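Local coordinates for protein aminoglycoside N(3)-acetyltransferase, AAC(3)-IVa (PDB 6MN3) that probably confers resistance to 2-deoxystreptamine antibiotics such as gentamicin and apramycin by acetylating their N3 amino group with acetyl-CoA, at residues E11-L16 with I47-A52; D89-L94 with A105-G110. All blocks are in the same frame, centred on the assembly; numbering follows the deposited sequence.

Overall arrangement
From the N terminus the chain runs through helix 9-19 into strand 26-31, then returns over the sheet as helix 42-54, where contact 1 closes a loop of thirty residues. Contact 2 comes later in series, neither nested in the first nor crossing it: after helix 86-91 comes strand 98-99, and strand 106-109 comes back against residues 89-94 after ten residues. The contact centres lie about 16 Å apart, and helix 42-54 bridges them, with I47 packing on F91 and L94 and R51 on A109. Helix 9-19 thus packs on helix 42-54, and helix 42-54 on helix 86-91, which rests on strands 59-63 and 106-109.

Contact 1. Residues E11-L16 with I47-A52; sequences ELIGQL and IEALRA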
loop_
_atom_site.group_PDB
_atom_site.type_symbol
_atom_site.label_atom_id
_atom_site.label_comp_id
_atom_site.label_asym_id
_atom_site.label_seq_id
_atom_site.Cartn_x
_atom_site.Cartn_y
_atom_site.Cartn_z
ATOM N N GLU A 11 -21.707 10.728 -1.970
ATOM C CA GLU A 11 -21.994 9.527 -1.191
ATOM C C GLU A 11 -20.709 8.831 -0.765
ATOM O O GLU A 11 -20.602 8.352 0.370
ATOM C CB GLU A 11 -22.872 8.573 -1.996
ATOM C CG GLU A 11 -24.244 9.114 -2.333
ATOM C CD GLU A 11 -25.092 8.100 -3.069
ATOM O OE1 GLU A 11 -24.956 7.997 -4.304
ATOM O OE2 GLU A 11 -25.885 7.398 -2.409
ATOM N N LEU A 12 -19.724 8.766 -1.663
ATOM C CA LEU A 12 -18.460 8.119 -1.329
ATOM C C LEU A 12 -17.738 8.861 -0.210
ATOM O O LEU A 12 -17.102 8.237 0.646
ATOM C CB LEU A 12 -17.577 8.025 -2.574
ATOM C CG LEU A 12 -18.137 7.215 -3.745
ATOM C CD1 LEU A 12 -17.400 7.540 -5.040
ATOM C CD2 LEU A 12 -18.073 5.727 -3.447
ATOM N N ILE A 13 -17.825 10.194 -0.201
ATOM C CA ILE A 13 -17.222 10.965 0.883
ATOM C C ILE A 13 -17.868 10.599 2.210
ATOM O O ILE A 13 -17.182 10.424 3.225
ATOM C CB ILE A 13 -17.330 12.479 0.602
ATOM C CG1 ILE A 13 -16.721 12.827 -0.757
ATOM C CG2 ILE A 13 -16.635 13.279 1.690
ATOM C CD1 ILE A 13 -17.079 14.223 -1.235
ATOM N N GLY A 14 -19.198 10.469 2.224
ATOM C CA GLY A 14 -19.882 10.100 3.453
ATOM C C GLY A 14 -19.488 8.723 3.946
ATOM O O GLY A 14 -19.280 8.518 5.145
ATOM N N GLN A 15 -19.374 7.760 3.029
ATOM C CA GLN A 15 -18.920 6.428 3.410
ATOM C C GLN A 15 -17.509 6.474 3.980
ATOM O O GLN A 15 -17.211 5.804 4.975
ATOM C CB GLN A 15 -18.978 5.489 2.206
ATOM C CG GLN A 15 -20.379 5.114 1.751
ATOM C CD GLN A 15 -20.358 4.244 0.512
ATOM O OE1 GLN A 15 -19.603 4.503 -0.425
ATOM N NE2 GLN A 15 -21.178 3.199 0.505
ATOM N N LEU A 16 -16.629 7.268 3.363
ATOM C CA LEU A 16 -15.252 7.360 3.836
ATOM C C LEU A 16 -15.181 7.990 5.222
ATOM O O LEU A 16 -14.369 7.575 6.059
ATOM C CB LEU A 16 -14.415 8.154 2.838
ATOM C CG LEU A 16 -14.052 7.386 1.568
ATOM C CD1 LEU A 16 -13.769 8.334 0.416
ATOM C CD2 LEU A 16 -12.859 6.487 1.841
ATOM N N ILE A 47 -11.011 9.289 -6.642
ATOM C CA ILE A 47 -9.896 10.097 -6.158
ATOM C C ILE A 47 -10.403 11.419 -5.593
ATOM O O ILE A 47 -9.978 11.853 -4.516
ATOM C CB ILE A 47 -8.868 10.313 -7.282
ATOM C CG1 ILE A 47 -8.170 8.996 -7.623
ATOM C CG2 ILE A 47 -7.852 11.368 -6.885
ATOM C CD1 ILE A 47 -7.501 8.998 -8.982
ATOM N N GLU A 48 -11.325 12.076 -6.302
ATOM C CA GLU A 48 -11.878 13.335 -5.810
ATOM C C GLU A 48 -12.604 13.137 -4.486
ATOM O O GLU A 48 -12.560 14.009 -3.609
ATOM C CB GLU A 48 -12.820 13.944 -6.850
ATOM C CG GLU A 48 -12.126 14.772 -7.918
ATOM C CD GLU A 48 -13.085 15.260 -8.989
ATOM O OE1 GLU A 48 -14.311 15.080 -8.820
ATOM O OE2 GLU A 48 -12.613 15.817 -10.004
ATOM N N ALA A 49 -13.279 11.995 -4.324
ATOM C CA ALA A 49 -13.934 11.702 -3.055
ATOM C C ALA A 49 -12.914 11.510 -1.941
ATOM O O ALA A 49 -13.098 12.016 -0.828
ATOM C CB ALA A 49 -14.818 10.463 -3.194
ATOM N N LEU A 50 -11.830 10.782 -2.225
ATOM C CA LEU A 50 -10.780 10.595 -1.232
ATOM C C LEU A 50 -10.159 11.926 -0.832
ATOM O O LEU A 50 -9.931 12.182 0.357
ATOM C CB LEU A 50 -9.706 9.652 -1.772
ATOM C CG LEU A 50 -10.090 8.178 -1.905
ATOM C CD1 LEU A 50 -9.043 7.428 -2.706
ATOM C CD2 LEU A 50 -10.268 7.551 -0.535
ATOM N N ARG A 51 -9.886 12.788 -1.811
ATOM C CA ARG A 51 -9.269 14.073 -1.506
ATOM C C ARG A 51 -10.233 14.990 -0.765
ATOM O O ARG A 51 -9.816 15.755 0.111
ATOM C CB ARG A 51 -8.773 14.730 -2.792
ATOM C CG ARG A 51 -7.745 13.896 -3.540
ATOM C CD ARG A 51 -6.792 14.768 -4.332
ATOM N NE ARG A 51 -5.937 15.573 -3.463
ATOM C CZ ARG A 51 -5.142 16.545 -3.899
ATOM N NH1 ARG A 51 -5.097 16.833 -5.193
ATOM N NH2 ARG A 51 -4.395 17.231 -3.044
ATOM N N ALA A 52 -11.525 14.922 -1.094
ATOM C CA ALA A 52 -12.503 15.746 -0.392
ATOM C C ALA A 52 -12.672 15.293 1.052
ATOM O O ALA A 52 -12.776 16.124 1.960
ATOM C CB ALA A 52 -13.840 15.717 -1.131
#
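Helix 9-19 packs against helix 42-54 through L12, I13 and L16 on one side and A49, L50 and A52 on the other; the side chains meet by apolar contacts alone, with no hydrogen bond across. The segment axes come within 8.6 Å and cross at -48°, an angle consistent with ridges-into-grooves packing. The small A49 sits at the close approach, its CA 5.2 Å from I13 CA. Its methyl lies between L12 and I13, with L12 CB 3.7 Å from A49 CB and I13 CG1 3.9 Å from the same atom. The backbone is in contact too, since A49 O is touched by I13 CG1 and L16 CD1.

Helix 42-54 is the main helix in the connection of a beta-alpha-beta crossover between the adjacent parallel strands 26-31 and 59-63, and helix 9-19 leads into the first of them, so the contact joins two helices on the same face of an alpha/beta sheet. On its inner side, toward that sheet, L16 and L50 meet by their branched ends. The CA–CB bond of L50 points away from helix 9-19, yet its tip swings back, and L50 CD2 sits 3.7 Å from L16 CD2 and equally near the other methyl of that leucine. The two side chains cross at about a right angle, and both rest on L143 of strand 141-145.

The CG1 of I13 stands beside the backbone N (chi1 -55°) and CD1 continues in an extended course (chi2 167°), which carries the tip to A52, where I13 CD1 lies 3.6 Å from A52 CB. A52 is exposed and I13 partly so, whereas L12 and L16 are buried, L12 also against W7 and L39. Away from the interface, Q15 OE1 accepts a hydrogen bond from G214 N, between strands 208-213 and 216-222.

Contact 2. Residues D89-L94 with A105-G110; sequences DTFWRL and AFAAAG
D89 OD1 takes two hydrogen bonds, one from V80 N and one from W92 NE1 at 3.2 Å. The indole N-H points almost straight at it (170°) and in the ring plane, but reaches the carboxylate from above its plane. R93 grips the same aspartate side-on: R93 NH2 forms a salt bridge to D89 OD2 at 2.7 Å, on the syn side but tilted out of the carboxylate plane, while NE bonds to the backbone D89 O. The arginine chain lies over one indole face, R93 CG above the ring centre, and R99 adds a cation-pi contact.

With the indole so held, W92 meets the strand by its CB alone, 3.8 Å from A107 CB. F91 does most of the packing. Its CG is anti to the backbone N (chi1 176°), which sends the ring toward the strand, where F91 CE2 comes edge-on to A107 O at 3.3 Å. F91 CD2 touches A107 CB, and F91 CZ lies 3.6 Å from A109 CB; L60 and M62 of strand 59-63 also touch the phenylalanine. Helix 86-91 and the type I turn from F91 to L94 thus place an aromatic ring against the small alanines of a strand, the helix-on-sheet layering of an alpha/beta fold.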
loop_
_atom_site.group_PDB
_atom_site.type_symbol
_atom_site.label_atom_id
_atom_site.label_comp_id
_atom_site.label_asym_id
_atom_site.label_seq_id
_atom_site.Cartn_x
_atom_site.Cartn_y
_atom_site.Cartn_z
ATOM N N ASP A 89 -2.769 4.061 -11.073
ATOM C CA ASP A 89 -2.202 4.567 -12.316
ATOM C C ASP A 89 -2.838 5.879 -12.740
ATOM O O ASP A 89 -2.269 6.591 -13.574
ATOM C CB ASP A 89 -2.350 3.534 -13.431
ATOM C CG ASP A 89 -1.440 3.818 -14.606
ATOM O OD1 ASP A 89 -0.224 3.998 -14.384
ATOM O OD2 ASP A 89 -1.939 3.867 -15.751
ATOM N N THR A 90 -3.997 6.214 -12.188
ATOM C CA THR A 90 -4.642 7.478 -12.509
ATOM C C THR A 90 -4.213 8.596 -11.576
ATOM O O THR A 90 -4.137 9.753 -12.000
ATOM C CB THR A 90 -6.164 7.325 -12.445
ATOM O OG1 THR A 90 -6.539 6.060 -13.008
ATOM C CG2 THR A 90 -6.857 8.455 -13.214
ATOM N N PHE A 91 -3.902 8.265 -10.322
ATOM C CA PHE A 91 -3.636 9.284 -9.313
ATOM C C PHE A 91 -2.383 10.091 -9.639
ATOM O O PHE A 91 -2.387 11.324 -9.532
ATOM C CB PHE A 91 -3.517 8.613 -7.943
ATOM C CG PHE A 91 -3.142 9.544 -6.830
ATOM C CD1 PHE A 91 -3.863 10.701 -6.600
ATOM C CD2 PHE A 91 -2.078 9.243 -5.994
ATOM C CE1 PHE A 91 -3.521 11.550 -5.566
ATOM C CE2 PHE A 91 -1.731 10.085 -4.958
ATOM C CZ PHE A 91 -2.453 11.240 -4.743
ATOM N N TRP A 92 -1.307 9.422 -10.058
ATOM C CA TRP A 92 -0.022 10.098 -10.196
ATOM C C TRP A 92 0.034 11.030 -11.400
ATOM O O TRP A 92 0.932 11.877 -11.466
ATOM C CB TRP A 92 1.106 9.069 -10.286
ATOM C CG TRP A 92 1.165 8.344 -11.594
ATOM C CD1 TRP A 92 0.544 7.172 -11.911
ATOM C CD2 TRP A 92 1.892 8.741 -12.764
ATOM N NE1 TRP A 92 0.839 6.813 -13.203
ATOM C CE2 TRP A 92 1.664 7.760 -13.749
ATOM C CE3 TRP A 92 2.712 9.830 -13.073
ATOM C CZ2 TRP A 92 2.224 7.839 -15.022
ATOM C CZ3 TRP A 92 3.268 9.904 -14.339
ATOM C CH2 TRP A 92 3.022 8.915 -15.296
ATOM N N ARG A 93 -0.892 10.898 -12.349
ATOM C CA ARG A 93 -0.890 11.732 -13.543
ATOM C C ARG A 93 -1.597 13.065 -13.346
ATOM O O ARG A 93 -1.498 13.936 -14.218
ATOM C CB ARG A 93 -1.547 10.990 -14.711
ATOM C CG ARG A 93 -1.038 9.578 -14.916
ATOM C CD ARG A 93 -1.800 8.884 -16.029
ATOM N NE ARG A 93 -1.467 7.467 -16.117
ATOM C CZ ARG A 93 -0.525 6.968 -16.911
ATOM N NH1 ARG A 93 0.181 7.772 -17.692
ATOM N NH2 ARG A 93 -0.291 5.664 -16.922
ATOM N N LEU A 94 -2.300 13.244 -12.236
ATOM C CA LEU A 94 -3.067 14.453 -11.991
ATOM C C LEU A 94 -2.136 15.596 -11.607
ATOM O O LEU A 94 -0.948 15.391 -11.351
ATOM C CB LEU A 94 -4.115 14.174 -10.917
ATOM C CG LEU A 94 -5.103 13.083 -11.337
ATOM C CD1 LEU A 94 -5.911 12.581 -10.150
ATOM C CD2 LEU A 94 -6.015 13.591 -12.445
ATOM N N ALA A 105 8.182 3.375 -6.414
ATOM C CA ALA A 105 7.687 4.707 -6.116
ATOM C C ALA A 105 6.291 4.673 -5.499
ATOM O O ALA A 105 5.538 3.703 -5.623
ATOM C CB ALA A 105 7.664 5.562 -7.382
ATOM N N PHE A 106 5.962 5.766 -4.818
ATOM C CA PHE A 106 4.619 6.077 -4.360
ATOM C C PHE A 106 4.195 7.408 -4.970
ATOM O O PHE A 106 5.001 8.134 -5.558
ATOM C CB PHE A 106 4.554 6.153 -2.827
ATOM C CG PHE A 106 4.454 4.813 -2.152
ATOM C CD1 PHE A 106 3.286 4.430 -1.515
ATOM C CD2 PHE A 106 5.532 3.943 -2.141
ATOM C CE1 PHE A 106 3.191 3.202 -0.886
ATOM C CE2 PHE A 106 5.442 2.712 -1.514
ATOM C CZ PHE A 106 4.270 2.342 -0.886
ATOM N N ALA A 107 2.914 7.727 -4.829
ATOM C CA ALA A 107 2.381 9.007 -5.272
ATOM C C ALA A 107 1.642 9.659 -4.115
ATOM O O ALA A 107 0.932 8.984 -3.366
ATOM C CB ALA A 107 1.448 8.845 -6.476
ATOM N N ALA A 108 1.813 10.970 -3.969
ATOM C CA ALA A 108 1.223 11.682 -2.846
ATOM C C ALA A 108 0.804 13.079 -3.281
ATOM O O ALA A 108 1.509 13.738 -4.050
ATOM C CB ALA A 108 2.197 11.758 -1.665
ATOM N N ALA A 109 -0.350 13.519 -2.780
ATOM C CA ALA A 109 -0.881 14.848 -3.065
ATOM C C ALA A 109 -1.443 15.428 -1.778
ATOM O O ALA A 109 -2.323 14.823 -1.158
ATOM C CB ALA A 109 -1.960 14.797 -4.151
ATOM N N GLY A 110 -0.938 16.593 -1.382
ATOM C CA GLY A 110 -1.336 17.224 -0.146
ATOM C C GLY A 110 -0.178 17.957 0.497
ATOM O O GLY A 110 0.952 17.934 -0.001
#